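Local coordinates for protein proteasome accessory factor B/C (PafBC) (Paenarthrobacter aurescens, PDB 6SJ9) that regulates transcription in the bacterial DNA damage response, probably by binding DNA through its winged helix-turn-helix domains, at residues A[530-538]-A[547-555]; A[51-59]-A[459-467]. All coordinates share one frame; numbering follows the deposited sequence.

In the fold
Both segments of interaction 2 come earlier in the chain than those of interaction 1, and the two contacts share no helix or strand. Interaction 2 is long-range: it sets the end of helix 39-55 against helix 457-469, which belongs largely to the PafC helix-turn-helix region, although some 400 residues separate them. Interaction 1 is local, pairing strands 533-540 and 545-550 as a hairpin within the second WYL domain. The centres lie about 32 Å apart, with nearest atoms about 13 Å apart, so the two do not meet. One contact thus ties the N-terminal part of the chain to the PafC half, while the other shapes the sheet of a WYL domain.

Interaction 1: residues A[530-538]-A[547-555]; sequences LDSTWYFEA and RNFRLDRVE
Ala538 and Arg547 pair their backbones antiparallel, each N-H donating to the other's carbonyl, with Ala538 N to Arg547 O at 2.9 Å. Phe536 and Phe549 form a second such pair of hydrogen bonds, and the strand axes approach to 4.7 Å, their directions 150° apart. Past Arg550 the second chain bends into the 3-10 segment 551-553, yet Leu551 N reaches Trp534 O at 3.1 Å, from above the carbonyl plane. Water 1 donates to that oxygen and accepts from Asp552 N.

On one face, the Phe536 ring is swung between its backbone N and carbonyl carbon (chi1 61°), which brings one face of the ring against Phe549 CB, 3.6 Å from Phe536 CE1. The two rings are near parallel but slid apart and hardly overlap. Val554 CG2 touches Phe536 CE1 at 3.7 Å, and helix 489-501 packs against Phe536 and Leu551.

On the other face, Tyr535 and Arg550 run side by side. Thr533 CG2 lies over the guanidinium, 3.6 Å from Arg550 NH1, while water 2, in the guanidinium plane, links NH1 to Tyr535 OH. Arg550 also grips Asp552 side-on, NE to OD1 and NH2 to OD2 (2.8 Å), so its planar end is fixed. Glu537 and Asn548 lie alongside, water 3 joining Asn548 ND2 to Glu537 OE1; Glu537 OE2 pairs with Arg526, and Asn548 OD1 bonds Tyr528.

Strand 545-550 of this hairpin is an outermost strand of the five-stranded antiparallel sheet, with 533-540 next to it. The 3-10 turn from it into strand 554-560 is characteristic of the Sm fold of WYL domains.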
ATOM      1  N   LEU A 530      -2.487  16.351  -4.492  1.00 47.98           N
ATOM      2  CA  LEU A 530      -2.966  15.002  -4.219  1.00 54.94           C
ATOM      3  C   LEU A 530      -4.176  15.103  -3.317  1.00 56.99           C
ATOM      4  O   LEU A 530      -4.108  15.797  -2.299  1.00 54.96           O
ATOM      5  CB  LEU A 530      -1.943  14.143  -3.469  1.00 56.50           C
ATOM      6  CG  LEU A 530      -0.690  13.712  -4.151  1.00 58.87           C
ATOM      7  CD1 LEU A 530       0.117  12.937  -3.152  1.00 60.36           C
ATOM      8  CD2 LEU A 530      -1.120  12.877  -5.315  1.00 55.99           C
ATOM      9  N   ASP A 531      -5.268  14.426  -3.673  1.00 61.08           N
ATOM     10  CA  ASP A 531      -6.448  14.419  -2.804  1.00 60.73           C
ATOM     11  C   ASP A 531      -6.885  15.843  -2.468  1.00 57.36           C
ATOM     12  O   ASP A 531      -7.010  16.203  -1.301  1.00 57.74           O
ATOM     13  CB  ASP A 531      -6.187  13.627  -1.512  1.00 64.52           C
ATOM     14  CG  ASP A 531      -7.485  13.320  -0.741  1.00 69.85           C
ATOM     15  OD1 ASP A 531      -8.573  13.429  -1.355  1.00 72.35           O
ATOM     16  OD2 ASP A 531      -7.430  13.024   0.476  1.00 71.43           O
ATOM     17  N   SER A 532      -6.978  16.685  -3.497  1.00 52.12           N
ATOM     18  CA  SER A 532      -7.383  18.087  -3.376  1.00 59.23           C
ATOM     19  C   SER A 532      -6.432  18.938  -2.509  1.00 56.23           C
ATOM     20  O   SER A 532      -6.808  20.034  -2.084  1.00 58.98           O
ATOM     21  CB  SER A 532      -8.804  18.186  -2.821  1.00 66.57           C
ATOM     22  OG  SER A 532      -9.692  17.497  -3.681  1.00 76.55           O
ATOM     23  N   THR A 533      -5.188  18.487  -2.261  1.00 53.99           N
ATOM     24  CA  THR A 533      -4.214  19.228  -1.459  1.00 49.97           C
ATOM     25  C   THR A 533      -2.959  19.573  -2.245  1.00 46.65           C
ATOM     26  O   THR A 533      -2.379  18.708  -2.917  1.00 41.53           O
ATOM     27  CB  THR A 533      -3.853  18.439  -0.201  1.00 53.07           C
ATOM     28  OG1 THR A 533      -5.063  18.060   0.452  1.00 58.93           O
ATOM     29  CG2 THR A 533      -3.006  19.259   0.756  1.00 51.66           C
ATOM     30  N   TRP A 534      -2.495  20.825  -2.101  1.00 45.00           N
ATOM     31  CA  TRP A 534      -1.256  21.225  -2.757  1.00 40.61           C
ATOM     32  C   TRP A 534      -0.062  20.977  -1.845  1.00 37.74           C
ATOM     33  O   TRP A 534      -0.100  21.229  -0.644  1.00 39.19           O
ATOM     34  CB  TRP A 534      -1.288  22.692  -3.212  1.00 39.20           C
ATOM     35  CG  TRP A 534      -2.063  22.839  -4.478  1.00 35.88           C
ATOM     36  CD1 TRP A 534      -3.371  23.219  -4.604  1.00 36.88           C
ATOM     37  CD2 TRP A 534      -1.606  22.504  -5.789  1.00 34.28           C
ATOM     38  NE1 TRP A 534      -3.751  23.161  -5.926  1.00 39.87           N
ATOM     39  CE2 TRP A 534      -2.680  22.742  -6.679  1.00 38.96           C
ATOM     40  CE3 TRP A 534      -0.380  22.053  -6.304  1.00 39.97           C
ATOM     41  CZ2 TRP A 534      -2.577  22.543  -8.069  1.00 39.72           C
ATOM     42  CZ3 TRP A 534      -0.270  21.840  -7.691  1.00 43.95           C
ATOM     43  CH2 TRP A 534      -1.396  22.077  -8.560  1.00 42.07           C
ATOM     44  N   TYR A 535       1.007  20.499  -2.440  1.00 34.57           N
ATOM     45  CA  TYR A 535       2.254  20.267  -1.740  1.00 35.31           C
ATOM     46  C   TYR A 535       3.388  20.852  -2.558  1.00 38.73           C
ATOM     47  O   TYR A 535       3.273  21.031  -3.779  1.00 37.43           O
ATOM     48  CB  TYR A 535       2.555  18.769  -1.555  1.00 37.12           C
ATOM     49  CG  TYR A 535       1.527  17.964  -0.790  1.00 39.67           C
ATOM     50  CD1 TYR A 535       0.356  17.495  -1.416  1.00 43.00           C
ATOM     51  CD2 TYR A 535       1.754  17.619   0.529  1.00 42.90           C
ATOM     52  CE1 TYR A 535      -0.566  16.732  -0.706  1.00 42.20           C
ATOM     53  CE2 TYR A 535       0.863  16.879   1.242  1.00 44.81           C
ATOM     54  CZ  TYR A 535      -0.300  16.421   0.603  1.00 45.83           C
ATOM     55  OH  TYR A 535      -1.192  15.685   1.326  1.00 50.35           O
ATOM     56  N   PHE A 536       4.505  21.166  -1.904  1.00 37.90           N
ATOM     57  CA  PHE A 536       5.686  21.428  -2.718  1.00 38.02           C
ATOM     58  C   PHE A 536       6.863  20.656  -2.143  1.00 37.85           C
ATOM     59  O   PHE A 536       7.095  20.650  -0.931  1.00 37.02           O
ATOM     60  CB  PHE A 536       6.030  22.905  -2.873  1.00 37.58           C
ATOM     61  CG  PHE A 536       6.330  23.624  -1.595  1.00 41.75           C
ATOM     62  CD1 PHE A 536       5.318  23.972  -0.708  1.00 48.20           C
ATOM     63  CD2 PHE A 536       7.602  24.069  -1.353  1.00 40.09           C
ATOM     64  CE1 PHE A 536       5.593  24.664   0.445  1.00 47.97           C
ATOM     65  CE2 PHE A 536       7.883  24.777  -0.208  1.00 44.20           C
ATOM     66  CZ  PHE A 536       6.890  25.072   0.684  1.00 47.02           C
ATOM     67  N   GLU A 537       7.566  19.995  -3.021  1.00 33.11           N
ATOM     68  CA  GLU A 537       8.816  19.330  -2.720  1.00 36.60           C
ATOM     69  C   GLU A 537       9.958  20.352  -2.789  1.00 36.38           C
ATOM     70  O   GLU A 537      10.007  21.196  -3.700  1.00 35.68           O
ATOM     71  CB  GLU A 537       9.063  18.224  -3.743  1.00 34.41           C
ATOM     72  CG  GLU A 537      10.308  17.466  -3.478  1.00 36.06           C
ATOM     73  CD  GLU A 537      10.722  16.631  -4.718  1.00 44.54           C
ATOM     74  OE1 GLU A 537      10.951  15.414  -4.555  1.00 46.27           O
ATOM     75  OE2 GLU A 537      10.787  17.184  -5.860  1.00 44.13           O
ATOM     76  N   ALA A 538      10.835  20.322  -1.793  1.00 35.15           N
ATOM     77  CA  ALA A 538      11.899  21.309  -1.710  1.00 34.45           C
ATOM     78  C   ALA A 538      13.093  20.708  -0.980  1.00 36.22           C
ATOM     79  O   ALA A 538      12.941  19.915  -0.050  1.00 39.45           O
ATOM     80  CB  ALA A 538      11.421  22.558  -0.972  1.00 33.51           C
ATOM     81  N   ARG A 547      12.365  17.611   1.528  1.00 35.67           N
ATOM     82  CA  ARG A 547      11.142  17.424   2.278  1.00 38.69           C
ATOM     83  C   ARG A 547       9.973  17.824   1.400  1.00 38.56           C
ATOM     84  O   ARG A 547      10.150  18.504   0.383  1.00 38.33           O
ATOM     85  CB  ARG A 547      11.131  18.266   3.565  1.00 41.25           C
ATOM     86  CG  ARG A 547      12.269  17.930   4.544  1.00 43.35           C
ATOM     87  CD  ARG A 547      11.929  16.640   5.268  1.00 47.13           C
ATOM     88  NE  ARG A 547      12.896  16.234   6.290  1.00 47.65           N
ATOM     89  CZ  ARG A 547      14.103  15.718   6.057  1.00 51.26           C
ATOM     90  NH1 ARG A 547      14.568  15.540   4.816  1.00 47.26           N
ATOM     91  NH2 ARG A 547      14.867  15.383   7.088  1.00 57.36           N
ATOM     92  N   ASN A 548       8.766  17.424   1.825  1.00 35.72           N
ATOM     93  CA  ASN A 548       7.531  17.751   1.131  1.00 39.02           C
ATOM     94  C   ASN A 548       6.651  18.474   2.107  1.00 40.38           C
ATOM     95  O   ASN A 548       6.286  17.908   3.134  1.00 44.96           O
ATOM     96  CB  ASN A 548       6.839  16.480   0.586  1.00 37.93           C
ATOM     97  CG  ASN A 548       7.602  15.926  -0.559  1.00 38.27           C
ATOM     98  OD1 ASN A 548       7.330  16.291  -1.697  1.00 42.42           O
ATOM     99  ND2 ASN A 548       8.642  15.148  -0.289  1.00 41.62           N
ATOM    100  N   PHE A 549       6.322  19.718   1.776  1.00 37.36           N
ATOM    101  CA  PHE A 549       5.588  20.614   2.649  1.00 36.13           C
ATOM    102  C   PHE A 549       4.172  20.807   2.117  1.00 40.86           C
ATOM    103  O   PHE A 549       3.927  20.729   0.907  1.00 42.53           O
ATOM    104  CB  PHE A 549       6.303  21.986   2.703  1.00 37.18           C
ATOM    105  CG  PHE A 549       7.772  21.933   3.233  1.00 37.43           C
ATOM    106  CD1 PHE A 549       8.841  21.829   2.361  1.00 37.01           C
ATOM    107  CD2 PHE A 549       8.041  22.077   4.580  1.00 36.01           C
ATOM    108  CE1 PHE A 549      10.184  21.842   2.841  1.00 34.71           C
ATOM    109  CE2 PHE A 549       9.372  22.074   5.085  1.00 36.51           C
ATOM    110  CZ  PHE A 549      10.433  21.940   4.223  1.00 34.49           C
ATOM    111  N   ARG A 550       3.264  21.134   3.022  1.00 43.12           N
ATOM    112  CA  ARG A 550       1.887  21.456   2.674  1.00 43.35           C
ATOM    113  C   ARG A 550       1.779  22.946   2.397  1.00 43.43           C
ATOM    114  O   ARG A 550       2.156  23.760   3.249  1.00 44.85           O
ATOM    115  CB  ARG A 550       0.921  21.081   3.805  1.00 40.65           C
ATOM    116  CG  ARG A 550       0.772  19.558   4.056  1.00 44.48           C
ATOM    117  CD  ARG A 550      -0.203  19.254   5.198  1.00 50.33           C
ATOM    118  NE  ARG A 550      -1.550  19.831   5.002  1.00 55.39           N
ATOM    119  CZ  ARG A 550      -2.573  19.180   4.425  1.00 56.04           C
ATOM    120  NH1 ARG A 550      -2.416  17.922   4.002  1.00 50.02           N
ATOM    121  NH2 ARG A 550      -3.764  19.785   4.271  1.00 55.77           N
ATOM    122  N   LEU A 551       1.254  23.293   1.221  1.00 41.25           N
ATOM    123  CA  LEU A 551       1.060  24.697   0.883  1.00 43.79           C
ATOM    124  C   LEU A 551       0.221  25.394   1.943  1.00 41.56           C
ATOM    125  O   LEU A 551       0.493  26.554   2.317  1.00 39.93           O
ATOM    126  CB  LEU A 551       0.402  24.819  -0.491  1.00 48.75           C
ATOM    127  CG  LEU A 551       0.501  26.199  -1.144  1.00 48.33           C
ATOM    128  CD1 LEU A 551       1.933  26.510  -1.389  1.00 49.04           C
ATOM    129  CD2 LEU A 551      -0.194  26.165  -2.481  1.00 50.51           C
ATOM    130  N   ASP A 552      -0.794  24.699   2.468  1.00 38.68           N
ATOM    131  CA  ASP A 552      -1.684  25.376   3.390  1.00 42.78           C
ATOM    132  C   ASP A 552      -1.059  25.484   4.743  1.00 44.48           C
ATOM    133  O   ASP A 552      -1.745  25.921   5.664  1.00 45.58           O
ATOM    134  CB  ASP A 552      -3.072  24.679   3.504  1.00 46.25           C
ATOM    135  CG  ASP A 552      -3.035  23.272   4.146  1.00 51.42           C
ATOM    136  OD1 ASP A 552      -2.061  22.859   4.824  1.00 53.03           O
ATOM    137  OD2 ASP A 552      -4.049  22.546   3.982  1.00 56.38           O
ATOM    138  N   ARG A 553       0.224  25.099   4.889  1.00 43.59           N
ATOM    139  CA  ARG A 553       0.935  25.369   6.140  1.00 47.63           C
ATOM    140  C   ARG A 553       2.020  26.421   5.990  1.00 44.36           C
ATOM    141  O   ARG A 553       2.722  26.700   6.956  1.00 42.91           O
ATOM    142  CB  ARG A 553       1.495  24.079   6.766  1.00 46.45           C
ATOM    143  CG  ARG A 553       0.311  23.355   7.371  1.00 51.04           C
ATOM    144  CD  ARG A 553       0.583  22.349   8.442  1.00 57.50           C
ATOM    145  NE  ARG A 553       1.852  22.428   9.164  1.00 57.08           N
ATOM    146  CZ  ARG A 553       2.368  21.342   9.722  1.00 52.84           C
ATOM    147  NH1 ARG A 553       1.692  20.202   9.609  1.00 50.65           N
ATOM    148  NH2 ARG A 553       3.514  21.368  10.368  1.00 49.07           N
ATOM    149  N   VAL A 554       2.146  27.032   4.820  1.00 42.01           N
ATOM    150  CA  VAL A 554       3.105  28.101   4.655  1.00 41.79           C
ATOM    151  C   VAL A 554       2.620  29.327   5.396  1.00 46.48           C
ATOM    152  O   VAL A 554       1.524  29.827   5.127  1.00 48.25           O
ATOM    153  CB  VAL A 554       3.303  28.401   3.165  1.00 42.23           C
ATOM    154  CG1 VAL A 554       4.092  29.708   2.978  1.00 42.28           C
ATOM    155  CG2 VAL A 554       4.026  27.234   2.535  1.00 40.56           C
ATOM    156  N   GLU A 555       3.465  29.874   6.265  1.00 51.55           N
ATOM    157  CA  GLU A 555       3.126  31.184   6.814  1.00 54.73           C
ATOM    158  C   GLU A 555       3.622  32.282   5.895  1.00 51.90           C
ATOM    159  O   GLU A 555       2.880  33.217   5.603  1.00 51.44           O
ATOM    160  CB  GLU A 555       3.704  31.397   8.205  1.00 58.02           C
ATOM    161  CG  GLU A 555       3.045  32.564   8.938  1.00 65.28           C
ATOM    162  CD  GLU A 555       3.859  33.839   8.890  1.00 73.08           C
ATOM    163  OE1 GLU A 555       3.244  34.928   8.848  1.00 78.48           O
ATOM    164  OE2 GLU A 555       5.112  33.765   8.916  1.00 74.82           O
TER
HETATM  165  O   HOH W   1      -1.884  22.351   1.387  1.00 47.54           O
HETATM  166  O   HOH W   2      -0.445  15.926   4.264  1.00 57.24           O
HETATM  167  O   HOH W   3      10.515  13.926  -2.588  1.00 36.57           O

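Interaction 2: residues A[51-59]-A[459-467]; sequences VDLKQFGFE and ESVTIKLTG
Lys464 NZ is gripped by two groups outside the contact, a salt bridge to Glu97 and a hydrogen bond to the carbonyl of Ser92. On its way there the extended lysine chain passes Phe56, with Lys464 CE 3.7 Å from Phe56 O. Glu97 also bonds Ser460 OG, so one carboxylate tethers two residues of helix 457-469.

Between the segments themselves the contact is apolar. Ile463 CD1 lies over one face of the Phe56 ring in a CH-pi contact, 3.8 Å from the ring centroid and 18° off its normal. At the rim, near the ring plane, Ser460 CB comes within 3.6 Å of Phe56 CE1. With Ile463 CG1 anti to the carbonyl carbon (chi1 -62°) and the end of the chain extended (chi2 175°), CD1 is sent to Phe56, while Ile463 CG2 reaches Phe58 CE2 at 3.8 Å and also borders Phe56. Replacing Phe56 by an alanine is likely to leave Ile463 CD1 without its aromatic cover and to open a gap beside Ser460.

Both phenylalanines are presented by a Schellman motif that ends helix 39-55: Gly57, with positive phi, lets Phe58 N reach back to Leu53 O (3.2 Å) and Gly57 N to Lys54 O (2.8 Å). Phe58 then turns its ring against helix 457-469, at Ile463, Lys464 and Gly467; Lys464 CA meets it at the edge, and Gly467, lacking a side chain, lets Phe58 CE1 come within 4.1 Å of Gly467 CA. From helix 2-17, Leu12 packs on Phe58 and Leu9 on Ile463; the side chain of Phe58 is about 10 Å from the bound potassium ion.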
ATOM      1  N   VAL A  51     -12.040   3.114 -31.669  1.00 63.14           N
ATOM      2  CA  VAL A  51     -11.482   1.769 -31.710  1.00 58.82           C
ATOM      3  C   VAL A  51     -10.605   1.532 -30.503  1.00 58.07           C
ATOM      4  O   VAL A  51     -10.674   0.471 -29.860  1.00 62.69           O
ATOM      5  CB  VAL A  51     -10.700   1.571 -33.017  1.00 62.79           C
ATOM      6  CG1 VAL A  51      -9.802   0.343 -32.919  1.00 63.19           C
ATOM      7  CG2 VAL A  51     -11.685   1.462 -34.202  1.00 64.26           C
ATOM      8  N   ASP A  52      -9.777   2.522 -30.151  1.00 58.43           N
ATOM      9  CA  ASP A  52      -8.844   2.320 -29.036  1.00 59.56           C
ATOM     10  C   ASP A  52      -9.591   2.180 -27.704  1.00 55.09           C
ATOM     11  O   ASP A  52      -9.266   1.302 -26.900  1.00 50.21           O
ATOM     12  CB  ASP A  52      -7.824   3.465 -28.998  1.00 67.73           C
ATOM     13  CG  ASP A  52      -6.816   3.422 -30.189  1.00 74.69           C
ATOM     14  OD1 ASP A  52      -6.768   2.427 -30.934  1.00 75.25           O
ATOM     15  OD2 ASP A  52      -6.102   4.432 -30.407  1.00 78.20           O
ATOM     16  N   LEU A  53     -10.613   3.024 -27.453  1.00 55.08           N
ATOM     17  CA  LEU A  53     -11.386   2.885 -26.217  1.00 52.52           C
ATOM     18  C   LEU A  53     -12.041   1.505 -26.105  1.00 53.54           C
ATOM     19  O   LEU A  53     -12.088   0.924 -25.015  1.00 51.70           O
ATOM     20  CB  LEU A  53     -12.455   3.982 -26.137  1.00 52.43           C
ATOM     21  CG  LEU A  53     -11.941   5.321 -25.639  1.00 51.82           C
ATOM     22  CD1 LEU A  53     -13.081   6.280 -25.432  1.00 53.26           C
ATOM     23  CD2 LEU A  53     -11.159   5.101 -24.336  1.00 46.08           C
ATOM     24  N   LYS A  54     -12.545   0.955 -27.219  1.00 58.59           N
ATOM     25  CA  LYS A  54     -13.167  -0.371 -27.163  1.00 64.37           C
ATOM     26  C   LYS A  54     -12.183  -1.427 -26.669  1.00 67.55           C
ATOM     27  O   LYS A  54     -12.551  -2.307 -25.876  1.00 68.69           O
ATOM     28  CB  LYS A  54     -13.774  -0.728 -28.525  1.00 71.19           C
ATOM     29  CG  LYS A  54     -14.623  -2.009 -28.487  1.00 76.55           C
ATOM     30  CD  LYS A  54     -15.242  -2.379 -29.840  1.00 83.78           C
ATOM     31  CE  LYS A  54     -16.548  -1.601 -30.028  1.00 89.67           C
ATOM     32  NZ  LYS A  54     -17.602  -2.420 -30.712  1.00 96.15           N
ATOM     33  N   GLN A  55     -10.908  -1.315 -27.067  1.00 70.39           N
ATOM     34  CA  GLN A  55      -9.886  -2.263 -26.621  1.00 71.64           C
ATOM     35  C   GLN A  55      -9.572  -2.112 -25.133  1.00 68.78           C
ATOM     36  O   GLN A  55      -9.093  -3.067 -24.501  1.00 68.04           O
ATOM     37  CB  GLN A  55      -8.600  -2.071 -27.435  1.00 80.23           C
ATOM     38  CG  GLN A  55      -8.493  -2.869 -28.732  1.00 92.58           C
ATOM     39  CD  GLN A  55      -7.935  -4.285 -28.523  1.00 99.21           C
ATOM     40  OE1 GLN A  55      -7.314  -4.592 -27.494  1.00 99.69           O
ATOM     41  NE2 GLN A  55      -8.156  -5.152 -29.507  1.00103.53           N
ATOM     42  N   PHE A  56      -9.850  -0.953 -24.540  1.00 61.72           N
ATOM     43  CA  PHE A  56      -9.751  -0.873 -23.094  1.00 54.44           C
ATOM     44  C   PHE A  56     -11.019  -1.308 -22.396  1.00 55.64           C
ATOM     45  O   PHE A  56     -11.111  -1.127 -21.176  1.00 56.27           O
ATOM     46  CB  PHE A  56      -9.367   0.543 -22.635  1.00 54.01           C
ATOM     47  CG  PHE A  56      -8.027   0.963 -23.105  1.00 55.19           C
ATOM     48  CD1 PHE A  56      -6.886   0.347 -22.588  1.00 55.98           C
ATOM     49  CD2 PHE A  56      -7.888   1.953 -24.050  1.00 56.22           C
ATOM     50  CE1 PHE A  56      -5.608   0.720 -23.040  1.00 58.67           C
ATOM     51  CE2 PHE A  56      -6.634   2.345 -24.492  1.00 60.86           C
ATOM     52  CZ  PHE A  56      -5.482   1.734 -23.990  1.00 60.33           C
ATOM     53  N   GLY A  57     -12.003  -1.847 -23.139  1.00 58.63           N
ATOM     54  CA  GLY A  57     -13.224  -2.386 -22.552  1.00 58.89           C
ATOM     55  C   GLY A  57     -14.417  -1.445 -22.480  1.00 57.62           C
ATOM     56  O   GLY A  57     -15.348  -1.714 -21.707  1.00 56.12           O
ATOM     57  N   PHE A  58     -14.397  -0.330 -23.218  1.00 55.31           N
ATOM     58  CA  PHE A  58     -15.468   0.663 -23.237  1.00 54.56           C
ATOM     59  C   PHE A  58     -16.167   0.640 -24.590  1.00 64.14           C
ATOM     60  O   PHE A  58     -15.539   0.888 -25.623  1.00 69.14           O
ATOM     61  CB  PHE A  58     -14.943   2.065 -22.949  1.00 48.30           C
ATOM     62  CG  PHE A  58     -14.293   2.182 -21.612  1.00 50.69           C
ATOM     63  CD1 PHE A  58     -15.061   2.185 -20.468  1.00 49.35           C
ATOM     64  CD2 PHE A  58     -12.905   2.284 -21.498  1.00 47.89           C
ATOM     65  CE1 PHE A  58     -14.456   2.239 -19.211  1.00 50.45           C
ATOM     66  CE2 PHE A  58     -12.299   2.364 -20.244  1.00 45.92           C
ATOM     67  CZ  PHE A  58     -13.072   2.338 -19.109  1.00 46.85           C
ATOM     68  N   GLU A  59     -17.447   0.316 -24.598  1.00 67.38           N
ATOM     69  CA  GLU A  59     -18.205   0.282 -25.844  1.00 73.47           C
ATOM     70  C   GLU A  59     -18.982   1.587 -26.004  1.00 67.94           C
ATOM     71  O   GLU A  59     -19.854   1.922 -25.191  1.00 64.07           O
ATOM     72  CB  GLU A  59     -19.138  -0.926 -25.936  1.00 86.32           C
ATOM     73  CG  GLU A  59     -19.956  -1.298 -24.684  1.00 95.27           C
ATOM     74  CD  GLU A  59     -20.861  -2.547 -24.912  1.00104.53           C
ATOM     75  OE1 GLU A  59     -21.306  -2.754 -26.074  1.00106.63           O
ATOM     76  OE2 GLU A  59     -21.119  -3.315 -23.946  1.00106.66           O
ATOM     77  N   GLU A 459      -0.771   2.548 -18.117  1.00 43.47           N
ATOM     78  CA  GLU A 459      -1.697   3.354 -18.908  1.00 48.19           C
ATOM     79  C   GLU A 459      -3.080   2.704 -18.965  1.00 45.97           C
ATOM     80  O   GLU A 459      -4.112   3.376 -18.810  1.00 44.53           O
ATOM     81  CB  GLU A 459      -1.159   3.561 -20.324  1.00 55.27           C
ATOM     82  CG  GLU A 459      -2.157   4.320 -21.199  1.00 63.69           C
ATOM     83  CD  GLU A 459      -1.932   4.158 -22.713  1.00 70.77           C
ATOM     84  OE1 GLU A 459      -1.622   3.029 -23.172  1.00 66.04           O
ATOM     85  OE2 GLU A 459      -2.108   5.157 -23.448  1.00 79.47           O
ATOM     86  N   SER A 460      -3.123   1.396 -19.217  1.00 41.96           N
ATOM     87  CA  SER A 460      -4.419   0.774 -19.413  1.00 46.07           C
ATOM     88  C   SER A 460      -5.216   0.717 -18.116  1.00 40.54           C
ATOM     89  O   SER A 460      -6.436   0.902 -18.142  1.00 38.94           O
ATOM     90  CB  SER A 460      -4.285  -0.635 -20.034  1.00 51.81           C
ATOM     91  OG  SER A 460      -3.785  -1.598 -19.122  1.00 54.33           O
ATOM     92  N   VAL A 461      -4.566   0.430 -16.982  1.00 38.11           N
ATOM     93  CA  VAL A 461      -5.318   0.374 -15.732  1.00 38.32           C
ATOM     94  C   VAL A 461      -5.755   1.790 -15.324  1.00 38.85           C
ATOM     95  O   VAL A 461      -6.834   1.954 -14.739  1.00 36.25           O
ATOM     96  CB  VAL A 461      -4.553  -0.361 -14.615  1.00 38.72           C
ATOM     97  CG1 VAL A 461      -3.447   0.491 -14.028  1.00 37.61           C
ATOM     98  CG2 VAL A 461      -5.498  -0.789 -13.522  1.00 39.97           C
ATOM     99  N   THR A 462      -5.001   2.829 -15.730  1.00 38.16           N
ATOM    100  CA  THR A 462      -5.421   4.212 -15.462  1.00 39.53           C
ATOM    101  C   THR A 462      -6.715   4.556 -16.211  1.00 40.30           C
ATOM    102  O   THR A 462      -7.651   5.104 -15.625  1.00 42.03           O
ATOM    103  CB  THR A 462      -4.302   5.172 -15.850  1.00 38.29           C
ATOM    104  OG1 THR A 462      -3.178   4.877 -15.015  1.00 39.86           O
ATOM    105  CG2 THR A 462      -4.733   6.684 -15.696  1.00 35.21           C
ATOM    106  N   ILE A 463      -6.801   4.179 -17.482  1.00 37.92           N
ATOM    107  CA  ILE A 463      -7.997   4.417 -18.278  1.00 41.74           C
ATOM    108  C   ILE A 463      -9.177   3.642 -17.684  1.00 44.82           C
ATOM    109  O   ILE A 463     -10.270   4.182 -17.510  1.00 45.95           O
ATOM    110  CB  ILE A 463      -7.716   4.030 -19.747  1.00 48.47           C
ATOM    111  CG1 ILE A 463      -6.606   4.930 -20.280  1.00 52.88           C
ATOM    112  CG2 ILE A 463      -8.936   4.186 -20.662  1.00 51.40           C
ATOM    113  CD1 ILE A 463      -6.119   4.577 -21.700  1.00 55.72           C
ATOM    114  N   LYS A 464      -8.976   2.360 -17.361  1.00 43.19           N
ATOM    115  CA  LYS A 464     -10.076   1.562 -16.818  1.00 42.03           C
ATOM    116  C   LYS A 464     -10.579   2.116 -15.488  1.00 41.07           C
ATOM    117  O   LYS A 464     -11.788   2.268 -15.286  1.00 38.36           O
ATOM    118  CB  LYS A 464      -9.645   0.113 -16.654  1.00 42.00           C
ATOM    119  CG  LYS A 464      -9.306  -0.553 -17.960  1.00 44.03           C
ATOM    120  CD  LYS A 464      -8.784  -1.974 -17.727  1.00 46.69           C
ATOM    121  CE  LYS A 464      -8.568  -2.724 -19.061  1.00 48.30           C
ATOM    122  NZ  LYS A 464      -8.203  -4.116 -18.713  1.00 50.50           N
ATOM    123  N   LEU A 465      -9.668   2.495 -14.591  1.00 39.11           N
ATOM    124  CA  LEU A 465     -10.116   3.039 -13.313  1.00 37.59           C
ATOM    125  C   LEU A 465     -10.748   4.413 -13.484  1.00 41.14           C
ATOM    126  O   LEU A 465     -11.588   4.801 -12.663  1.00 42.55           O
ATOM    127  CB  LEU A 465      -8.970   3.124 -12.313  1.00 39.24           C
ATOM    128  CG  LEU A 465      -8.713   1.897 -11.436  1.00 40.50           C
ATOM    129  CD1 LEU A 465      -9.745   1.857 -10.347  1.00 47.34           C
ATOM    130  CD2 LEU A 465      -8.857   0.659 -12.272  1.00 39.88           C
ATOM    131  N   THR A 466     -10.339   5.165 -14.523  1.00 38.57           N
ATOM    132  CA  THR A 466     -10.982   6.441 -14.821  1.00 42.88           C
ATOM    133  C   THR A 466     -12.465   6.240 -15.129  1.00 47.67           C
ATOM    134  O   THR A 466     -13.312   7.019 -14.683  1.00 48.29           O
ATOM    135  CB  THR A 466     -10.295   7.119 -16.011  1.00 43.51           C
ATOM    136  OG1 THR A 466      -8.947   7.470 -15.674  1.00 38.26           O
ATOM    137  CG2 THR A 466     -11.037   8.401 -16.460  1.00 40.39           C
ATOM    138  N   GLY A 467     -12.794   5.191 -15.875  1.00 47.77           N
ATOM    139  CA  GLY A 467     -14.184   4.892 -16.150  1.00 47.95           C
ATOM    140  C   GLY A 467     -14.940   4.519 -14.893  1.00 50.54           C
ATOM    141  O   GLY A 467     -16.137   4.775 -14.791  1.00 50.76           O
TER